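Local coordinates for amidohydrolases (Mycoplasma synoviae, PDB 3MSR), which hydrolyses phosphorylated furanose 1,4-lactones, D-xylono- and L-arabino-1,4-lactone 5-phosphate, as well as carboxy 1,4-lactones, with two zinc ions per subunit, at residues A[67-72]-A[153-158]; A[120-125]-A[171-176]; A[252-257]-A[300-305]. All blocks are in the same frame, centred on the assembly; numbering follows the deposited sequence.

Interaction 1 of 3, residues A[67-72]-A[153-158]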
loop_
_atom_site.group_PDB
_atom_site.type_symbol
_atom_site.label_atom_id
_atom_site.label_comp_id
_atom_site.label_asym_id
_atom_site.label_seq_id
_atom_site.Cartn_x
_atom_site.Cartn_y
_atom_site.Cartn_z
ATOM N N VAL A 67 7.515 -1.391 -1.127
ATOM C CA VAL A 67 6.248 -2.038 -1.443
ATOM C C VAL A 67 5.553 -1.262 -2.583
ATOM O O VAL A 67 5.082 -0.130 -2.388
ATOM C CB VAL A 67 5.325 -2.053 -0.215
ATOM C CG1 VAL A 67 4.105 -2.907 -0.496
ATOM C CG2 VAL A 67 6.106 -2.523 1.036
ATOM N N THR A 68 5.518 -1.874 -3.763
ATOM C CA THR A 68 4.945 -1.264 -4.944
ATOM C C THR A 68 3.472 -1.631 -4.945
ATOM O O THR A 68 3.114 -2.767 -5.217
ATOM C CB THR A 68 5.605 -1.758 -6.232
ATOM O OG1 THR A 68 5.520 -3.187 -6.312
ATOM C CG2 THR A 68 7.055 -1.404 -6.238
HETATM N N MSE A 69 2.623 -0.659 -4.638
HETATM C CA MSE A 69 1.232 -0.970 -4.375
HETATM C C MSE A 69 0.391 -0.837 -5.629
HETATM O O MSE A 69 -0.462 0.020 -5.674
HETATM C CB MSE A 69 0.666 -0.006 -3.301
HETATM C CG MSE A 69 1.277 -0.185 -1.946
HETATM SE SE MSE A 69 0.812 -1.994 -1.239
HETATM C CE MSE A 69 -1.146 -2.086 -1.779
ATOM N N ASP A 70 0.632 -1.605 -6.671
ATOM C CA ASP A 70 -0.249 -1.476 -7.833
ATOM C C ASP A 70 -1.087 -2.708 -7.921
ATOM O O ASP A 70 -0.546 -3.780 -8.104
ATOM C CB ASP A 70 0.561 -1.321 -9.117
ATOM C CG ASP A 70 1.664 -0.308 -8.949
ATOM O OD1 ASP A 70 2.757 -0.715 -8.470
ATOM O OD2 ASP A 70 1.428 0.887 -9.247
ATOM N N PRO A 71 -2.412 -2.558 -7.777
ATOM C CA PRO A 71 -3.333 -3.700 -7.880
ATOM C C PRO A 71 -3.295 -4.187 -9.327
ATOM O O PRO A 71 -3.002 -3.378 -10.221
ATOM C CB PRO A 71 -4.710 -3.077 -7.634
ATOM C CG PRO A 71 -4.535 -1.615 -7.722
ATOM C CD PRO A 71 -3.091 -1.254 -7.851
ATOM N N PRO A 72 -3.611 -5.465 -9.568
ATOM C CA PRO A 72 -3.436 -6.027 -10.927
ATOM C C PRO A 72 -4.035 -5.178 -12.077
ATOM O O PRO A 72 -3.385 -4.988 -13.106
ATOM C CB PRO A 72 -4.153 -7.399 -10.886
ATOM C CG PRO A 72 -4.713 -7.554 -9.429
ATOM C CD PRO A 72 -4.028 -6.476 -8.559
ATOM N N ILE A 153 0.893 -8.746 -0.242
ATOM C CA ILE A 153 -0.031 -7.797 0.395
ATOM C C ILE A 153 -1.277 -7.640 -0.524
ATOM O O ILE A 153 -1.204 -7.928 -1.738
ATOM C CB ILE A 153 0.664 -6.419 0.616
ATOM C CG1 ILE A 153 -0.158 -5.504 1.531
ATOM C CG2 ILE A 153 0.959 -5.735 -0.738
ATOM C CD1 ILE A 153 0.622 -4.265 2.031
ATOM N N ILE A 154 -2.402 -7.186 0.031
ATOM C CA ILE A 154 -3.593 -6.992 -0.785
ATOM C C ILE A 154 -4.056 -5.557 -0.621
ATOM O O ILE A 154 -4.013 -5.008 0.493
ATOM C CB ILE A 154 -4.768 -7.975 -0.435
ATOM C CG1 ILE A 154 -5.913 -7.804 -1.459
ATOM C CG2 ILE A 154 -5.283 -7.775 0.989
ATOM C CD1 ILE A 154 -6.803 -9.076 -1.634
ATOM N N LYS A 155 -4.464 -4.947 -1.730
ATOM C CA LYS A 155 -4.903 -3.580 -1.703
ATOM C C LYS A 155 -6.416 -3.522 -1.798
ATOM O O LYS A 155 -7.046 -4.426 -2.357
ATOM C CB LYS A 155 -4.279 -2.809 -2.869
ATOM C CG LYS A 155 -4.438 -1.329 -2.738
ATOM C CD LYS A 155 -3.863 -0.586 -3.944
ATOM C CE LYS A 155 -3.789 0.928 -3.650
ATOM N NZ LYS A 155 -2.849 1.679 -4.555
ATOM N N ALA A 156 -6.992 -2.462 -1.223
ATOM C CA ALA A 156 -8.328 -1.939 -1.553
ATOM C C ALA A 156 -8.239 -0.412 -1.582
ATOM O O ALA A 156 -7.219 0.133 -1.207
ATOM C CB ALA A 156 -9.418 -2.391 -0.526
ATOM N N GLY A 157 -9.296 0.261 -2.033
ATOM C CA GLY A 157 -9.335 1.717 -2.075
ATOM C C GLY A 157 -10.752 2.254 -1.917
ATOM O O GLY A 157 -11.730 1.589 -2.294
ATOM N N THR A 158 -10.879 3.436 -1.329
ATOM C CA THR A 158 -12.173 4.082 -1.185
ATOM C C THR A 158 -12.124 5.474 -1.862
ATOM O O THR A 158 -11.047 6.061 -2.031
ATOM C CB THR A 158 -12.632 4.137 0.308
ATOM O OG1 THR A 158 -11.597 4.704 1.121
ATOM C CG2 THR A 158 -12.908 2.749 0.832
#
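K155 and M69 meet inside a TIM barrel, the fold of the phosphotriesterase family. Strand 63-68 leads into one side of the contact and strand 153-157 forms the other. They are the second and fourth strands of the parallel sheet, with strand 94-100 between them. Their side chains therefore meet in the barrel interior, beside S98 of the intervening strand, and there is no backbone pairing between the two segments.

The tight part lies around M69, a selenomethionine at the centre of an inverse gamma turn. Its chain is bent at both chi2 and chi3, which folds the terminal methyl back against the lysine. M69 CE lies 3.4 Å from K155 CB, closer than normal carbon packing, and 3.5 Å from K155 CG. The selenium packs on I153: M69 SE is 3.8 Å from I153 CG2 and 4.0 Å from I153 CD1, and the two side chains cross at about a right angle. L186 of the next strand also touches M69 and I153.

The packing is looser at both ends. V67 CG1 only reaches I153 CG2 at 4.2 Å. The P71 ring meets the aliphatic shaft of K155 with CG and CD, each 4.0 Å from K155 CD. All the touching residues are buried, so neither end is a solvent face.

K155 carries the N6-carboxy group that binds both zinc ions. Its CG is anti to the backbone N (chi1 -167°), and the extended chain beyond it carries NZ along the M69 turn toward the metal site. H188, a ligand of the second zinc, touches K155. K155 NZ donates a hydrogen bond to M69 O over 3.1 Å, with a C=O...N angle of 155° and the nitrogen tilted 18° from the carbonyl plane.

Interaction 2 of 3, residues A[120-125]-A[171-176]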
loop_
_atom_site.group_PDB
_atom_site.type_symbol
_atom_site.label_atom_id
_atom_site.label_comp_id
_atom_site.label_asym_id
_atom_site.label_seq_id
_atom_site.Cartn_x
_atom_site.Cartn_y
_atom_site.Cartn_z
ATOM N N GLU A 120 -16.801 -14.556 -3.500
ATOM C CA GLU A 120 -16.048 -15.771 -3.220
ATOM C C GLU A 120 -15.066 -16.158 -4.315
ATOM O O GLU A 120 -13.981 -16.631 -4.010
ATOM C CB GLU A 120 -16.994 -16.955 -2.991
ATOM C CG GLU A 120 -16.205 -18.227 -2.904
ATOM C CD GLU A 120 -17.038 -19.458 -2.532
ATOM O OE1 GLU A 120 -18.227 -19.525 -2.943
ATOM O OE2 GLU A 120 -16.487 -20.356 -1.834
ATOM N N GLU A 121 -15.472 -16.019 -5.582
ATOM C CA GLU A 121 -14.614 -16.351 -6.719
ATOM C C GLU A 121 -13.461 -15.354 -6.816
ATOM O O GLU A 121 -12.348 -15.711 -7.206
ATOM C CB GLU A 121 -15.426 -16.313 -8.024
ATOM C CG GLU A 121 -16.547 -17.381 -8.101
ATOM C CD GLU A 121 -15.991 -18.805 -7.823
ATOM O OE1 GLU A 121 -14.897 -19.159 -8.364
ATOM O OE2 GLU A 121 -16.627 -19.540 -7.031
ATOM N N ILE A 122 -13.745 -14.099 -6.497
ATOM C CA ILE A 122 -12.708 -13.060 -6.504
ATOM C C ILE A 122 -11.651 -13.325 -5.412
ATOM O O ILE A 122 -10.435 -13.271 -5.673
ATOM C CB ILE A 122 -13.315 -11.695 -6.279
ATOM C CG1 ILE A 122 -14.276 -11.367 -7.441
ATOM C CG2 ILE A 122 -12.195 -10.603 -6.197
ATOM C CD1 ILE A 122 -14.850 -9.947 -7.348
ATOM N N VAL A 123 -12.107 -13.671 -4.211
ATOM C CA VAL A 123 -11.191 -14.002 -3.125
ATOM C C VAL A 123 -10.265 -15.150 -3.570
ATOM O O VAL A 123 -9.053 -15.084 -3.363
ATOM C CB VAL A 123 -11.964 -14.376 -1.827
ATOM C CG1 VAL A 123 -11.026 -15.079 -0.802
ATOM C CG2 VAL A 123 -12.690 -13.143 -1.227
ATOM N N LYS A 124 -10.818 -16.184 -4.219
ATOM C CA LYS A 124 -9.980 -17.266 -4.724
ATOM C C LYS A 124 -8.863 -16.738 -5.649
ATOM O O LYS A 124 -7.705 -17.178 -5.547
ATOM C CB LYS A 124 -10.804 -18.306 -5.479
ATOM C CG LYS A 124 -11.694 -19.195 -4.617
ATOM C CD LYS A 124 -12.259 -20.299 -5.563
ATOM C CE LYS A 124 -13.507 -20.983 -5.032
ATOM N NZ LYS A 124 -13.441 -21.192 -3.544
HETATM N N MSE A 125 -9.206 -15.833 -6.564
HETATM C CA MSE A 125 -8.184 -15.271 -7.459
HETATM C C MSE A 125 -7.141 -14.449 -6.685
HETATM O O MSE A 125 -5.970 -14.444 -7.049
HETATM C CB MSE A 125 -8.806 -14.381 -8.537
HETATM C CG MSE A 125 -9.647 -15.120 -9.542
HETATM SE SE MSE A 125 -8.596 -16.545 -10.514
HETATM C CE MSE A 125 -7.673 -15.721 -11.958
ATOM N N LEU A 171 -13.215 -4.313 0.048
ATOM C CA LEU A 171 -12.723 -4.423 1.412
ATOM C C LEU A 171 -13.023 -5.817 1.942
ATOM O O LEU A 171 -12.251 -6.359 2.708
ATOM C CB LEU A 171 -13.386 -3.377 2.320
ATOM C CG LEU A 171 -12.903 -1.943 2.082
ATOM C CD1 LEU A 171 -13.836 -0.951 2.817
ATOM C CD2 LEU A 171 -11.421 -1.772 2.529
ATOM N N GLU A 172 -14.184 -6.378 1.584
ATOM C CA GLU A 172 -14.499 -7.740 2.021
ATOM C C GLU A 172 -13.515 -8.726 1.398
ATOM O O GLU A 172 -13.036 -9.626 2.079
ATOM C CB GLU A 172 -15.923 -8.152 1.661
ATOM C CG GLU A 172 -16.184 -9.634 2.034
ATOM C CD GLU A 172 -17.671 -10.050 1.941
ATOM O OE1 GLU A 172 -18.581 -9.166 1.871
ATOM O OE2 GLU A 172 -17.909 -11.270 1.906
ATOM N N VAL A 173 -13.222 -8.545 0.111
ATOM C CA VAL A 173 -12.166 -9.310 -0.572
ATOM C C VAL A 173 -10.803 -9.221 0.154
ATOM O O VAL A 173 -10.140 -10.224 0.340
ATOM C CB VAL A 173 -11.996 -8.906 -2.084
ATOM C CG1 VAL A 173 -10.829 -9.715 -2.769
ATOM C CG2 VAL A 173 -13.309 -9.162 -2.860
ATOM N N ALA A 174 -10.410 -8.017 0.556
ATOM C CA ALA A 174 -9.134 -7.816 1.225
ATOM C C ALA A 174 -9.126 -8.535 2.577
ATOM O O ALA A 174 -8.234 -9.291 2.870
ATOM C CB ALA A 174 -8.884 -6.305 1.407
ATOM N N ALA A 175 -10.170 -8.316 3.376
ATOM C CA ALA A 175 -10.307 -8.968 4.671
ATOM C C ALA A 175 -10.267 -10.496 4.569
ATOM O O ALA A 175 -9.541 -11.144 5.325
ATOM C CB ALA A 175 -11.605 -8.522 5.364
ATOM N N ARG A 176 -11.065 -11.072 3.676
ATOM C CA ARG A 176 -11.105 -12.516 3.518
ATOM C C ARG A 176 -9.775 -13.073 3.049
ATOM O O ARG A 176 -9.276 -14.087 3.579
ATOM C CB ARG A 176 -12.223 -12.927 2.542
ATOM C CG ARG A 176 -13.584 -12.759 3.200
ATOM C CD ARG A 176 -14.737 -12.845 2.214
ATOM N NE ARG A 176 -14.935 -14.212 1.759
ATOM C CZ ARG A 176 -16.051 -14.626 1.159
ATOM N NH1 ARG A 176 -17.057 -13.781 0.956
ATOM N NH2 ARG A 176 -16.167 -15.887 0.783
#
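R176 NH1 donates to E172 OE2 over 2.8 Å, in a salt bridge one turn apart on helix 165-181. The bond is somewhat bent, at 146°, and meets the oxygen on its anti side. The carboxylate lies at the edge of the guanidinium, close to its plane, and this bond favours the observed turn of the flat group. The other oxygen, E172 OE1, forms a salt bridge with K349 NZ.

The R176 chain bends at chi3 (72°), and one face of its guanidinium is turned to helix 119-131. V123 CG2 sits over that face, 3.9 Å from R176 NE, and also touches R176 CB at 3.8 Å. Farther out, R176 NH2 approaches E120 CA and CB obliquely, both at 4.0 Å. The E120 carboxylate does not contact R176; it forms a long salt bridge with K124 on its own helix. This outer end is the more exposed part of the contact.

The inner part is apolar and buried. I122 CG2 rests against both methyls of V173, 3.8 Å from V173 CG1 and from V173 CG2. V123 CG2 also packs on the V173 backbone. Both helices run broadly the same way, with axes 9.4 Å apart and crossing at -51°. They follow the neighbouring strands 94-100 and 153-157, and such side-by-side packing is characteristic of the outer helix layer of a TIM barrel.

Interaction 3 of 3, residues A[252-257]-A[300-305]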
loop_
_atom_site.group_PDB
_atom_site.type_symbol
_atom_site.label_atom_id
_atom_site.label_comp_id
_atom_site.label_asym_id
_atom_site.label_seq_id
_atom_site.Cartn_x
_atom_site.Cartn_y
_atom_site.Cartn_z
ATOM N N LEU A 252 3.652 20.650 7.297
ATOM C CA LEU A 252 2.385 20.280 7.952
ATOM C C LEU A 252 2.392 18.792 8.350
ATOM O O LEU A 252 2.013 18.416 9.450
ATOM C CB LEU A 252 1.184 20.577 7.047
ATOM C CG LEU A 252 -0.231 20.375 7.559
ATOM C CD1 LEU A 252 -0.409 21.192 8.898
ATOM C CD2 LEU A 252 -1.201 20.904 6.464
ATOM N N LEU A 253 2.791 17.953 7.425
ATOM C CA LEU A 253 2.925 16.528 7.728
ATOM C C LEU A 253 3.904 16.295 8.885
ATOM O O LEU A 253 3.618 15.500 9.810
ATOM C CB LEU A 253 3.395 15.756 6.503
ATOM C CG LEU A 253 3.622 14.250 6.790
ATOM C CD1 LEU A 253 2.358 13.572 7.215
ATOM C CD2 LEU A 253 4.165 13.552 5.554
ATOM N N ALA A 254 5.059 16.970 8.842
ATOM C CA ALA A 254 6.041 16.781 9.923
ATOM C C ALA A 254 5.457 17.147 11.276
ATOM O O ALA A 254 5.692 16.429 12.233
ATOM C CB ALA A 254 7.365 17.582 9.703
ATOM N N GLU A 255 4.708 18.253 11.355
ATOM C CA GLU A 255 4.151 18.703 12.627
ATOM C C GLU A 255 3.032 17.780 13.109
ATOM O O GLU A 255 2.855 17.566 14.308
ATOM C CB GLU A 255 3.581 20.108 12.475
ATOM C CG GLU A 255 4.704 21.137 12.287
ATOM C CD GLU A 255 4.182 22.567 12.022
ATOM O OE1 GLU A 255 3.040 22.703 11.504
ATOM O OE2 GLU A 255 4.934 23.544 12.309
ATOM N N ASN A 256 2.233 17.280 12.178
ATOM C CA ASN A 256 1.191 16.311 12.557
ATOM C C ASN A 256 1.764 14.976 13.070
ATOM O O ASN A 256 1.291 14.430 14.059
ATOM C CB ASN A 256 0.193 16.109 11.402
ATOM C CG ASN A 256 -0.755 17.315 11.239
ATOM O OD1 ASN A 256 -0.976 18.055 12.199
ATOM N ND2 ASN A 256 -1.327 17.489 10.040
ATOM N N ILE A 257 2.780 14.462 12.392
ATOM C CA ILE A 257 3.509 13.275 12.874
ATOM C C ILE A 257 4.086 13.520 14.290
ATOM O O ILE A 257 3.950 12.680 15.193
ATOM C CB ILE A 257 4.629 12.872 11.876
ATOM C CG1 ILE A 257 3.997 12.297 10.598
ATOM C CG2 ILE A 257 5.689 11.874 12.508
ATOM C CD1 ILE A 257 5.039 12.090 9.479
ATOM N N ASP A 300 17.321 12.934 2.407
ATOM C CA ASP A 300 18.093 14.160 2.288
ATOM C C ASP A 300 17.305 15.343 2.871
ATOM O O ASP A 300 17.888 16.317 3.317
ATOM C CB ASP A 300 18.373 14.508 0.800
ATOM C CG ASP A 300 19.217 13.453 0.065
ATOM O OD1 ASP A 300 19.869 12.583 0.696
ATOM O OD2 ASP A 300 19.197 13.498 -1.185
ATOM N N ARG A 301 15.977 15.292 2.792
ATOM C CA ARG A 301 15.168 16.464 3.110
ATOM C C ARG A 301 14.089 16.165 4.157
ATOM O O ARG A 301 13.995 16.875 5.156
ATOM C CB ARG A 301 14.520 17.023 1.847
ATOM C CG ARG A 301 15.526 17.650 0.863
ATOM C CD ARG A 301 15.988 19.058 1.357
ATOM N NE ARG A 301 14.912 20.010 1.082
ATOM C CZ ARG A 301 14.717 20.544 -0.138
ATOM N NH1 ARG A 301 15.560 20.295 -1.155
ATOM N NH2 ARG A 301 13.729 21.373 -0.327
ATOM N N PHE A 302 13.291 15.118 3.967
ATOM C CA PHE A 302 12.140 14.989 4.847
ATOM C C PHE A 302 12.523 14.522 6.246
ATOM O O PHE A 302 12.009 15.048 7.248
ATOM C CB PHE A 302 10.998 14.148 4.264
ATOM C CG PHE A 302 9.742 14.191 5.105
ATOM C CD1 PHE A 302 8.948 15.344 5.131
ATOM C CD2 PHE A 302 9.374 13.108 5.888
ATOM C CE1 PHE A 302 7.794 15.404 5.908
ATOM C CE2 PHE A 302 8.212 13.152 6.682
ATOM C CZ PHE A 302 7.433 14.325 6.706
ATOM N N LEU A 303 13.386 13.520 6.331
ATOM C CA LEU A 303 13.715 12.970 7.647
ATOM C C LEU A 303 14.466 14.023 8.492
ATOM O O LEU A 303 14.218 14.144 9.662
ATOM C CB LEU A 303 14.460 11.612 7.559
ATOM C CG LEU A 303 13.631 10.453 6.960
ATOM C CD1 LEU A 303 14.517 9.268 6.789
ATOM C CD2 LEU A 303 12.501 10.060 7.854
ATOM N N PRO A 304 15.373 14.796 7.885
ATOM C CA PRO A 304 15.898 15.912 8.653
ATOM C C PRO A 304 14.837 16.933 9.104
ATOM O O PRO A 304 15.013 17.513 10.182
ATOM C CB PRO A 304 16.861 16.574 7.661
ATOM C CG PRO A 304 17.399 15.363 6.912
ATOM C CD PRO A 304 16.137 14.598 6.646
ATOM N N LEU A 305 13.805 17.190 8.308
ATOM C CA LEU A 305 12.782 18.111 8.778
ATOM C C LEU A 305 12.067 17.528 9.993
ATOM O O LEU A 305 11.706 18.239 10.917
ATOM C CB LEU A 305 11.750 18.381 7.684
ATOM C CG LEU A 305 10.553 19.235 8.160
ATOM C CD1 LEU A 305 11.054 20.659 8.562
ATOM C CD2 LEU A 305 9.503 19.285 7.022
#
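The axes of segments 252-257 and 300-305 pass 10.3 Å apart with an angle of 37° between their directions, and A254 and L305 bring the backbones closest. Helix 296-309 is irregular here. It has a wider pi-type turn at 300-302 and a kink at P304, whose ring nitrogen has no hydrogen to give to the turn before.

F302 reaches across to helix 250-262. A chi1 of -172° swings its ring to the side opposite the F302 backbone N and into a notch formed by L253, A254 and I257. F302 CZ leads. It lies 3.6 Å from L253 CD2 and 3.8 Å from L253 CG. The L253 and F302 side chains cross at about a right angle, while L253 CD2 itself stands at a slant to the ring plane. A254 N and I257 CD1 are at the ring edge, near its plane, with I257 CD1 4.3 Å from F302 CZ. The ring is buried, and P242 also touches it.

Next to the ring, the small A254 side chain meets L305. A254 CB is 3.8 Å from L305 CD2 and 3.9 Å from L305 CG. L305 is partly exposed, so this flank is nearer the surface. L306 and V309 of helix 296-309 extend the packing around A254. The side chains that meet are all apolar. The contact joins helices 250-262 and 296-309, which follow strands 236-239 and 269-271, as neighbours in the outer helix layer of the TIM barrel.

How the interactions relate
From the N terminus, the chain first passes 67-72 at the end of strand 63-68, then 120-125 on helix 119-131. Segment 153-158 closes interaction 1, and 171-176 closes interaction 2, so these two contacts cross along the chain. They also touch in space: A156 and I154 have side chains packed on the inner side of helix 165-181, against L171, V173 and A174. Interaction 1 lies inside the barrel and interaction 2 outside the same wall. Interaction 3 comes later, in series, when 300-305 returns to 252-257. It lies on the opposite side of the chain's centre from interaction 2, with their centres about 36 Å apart.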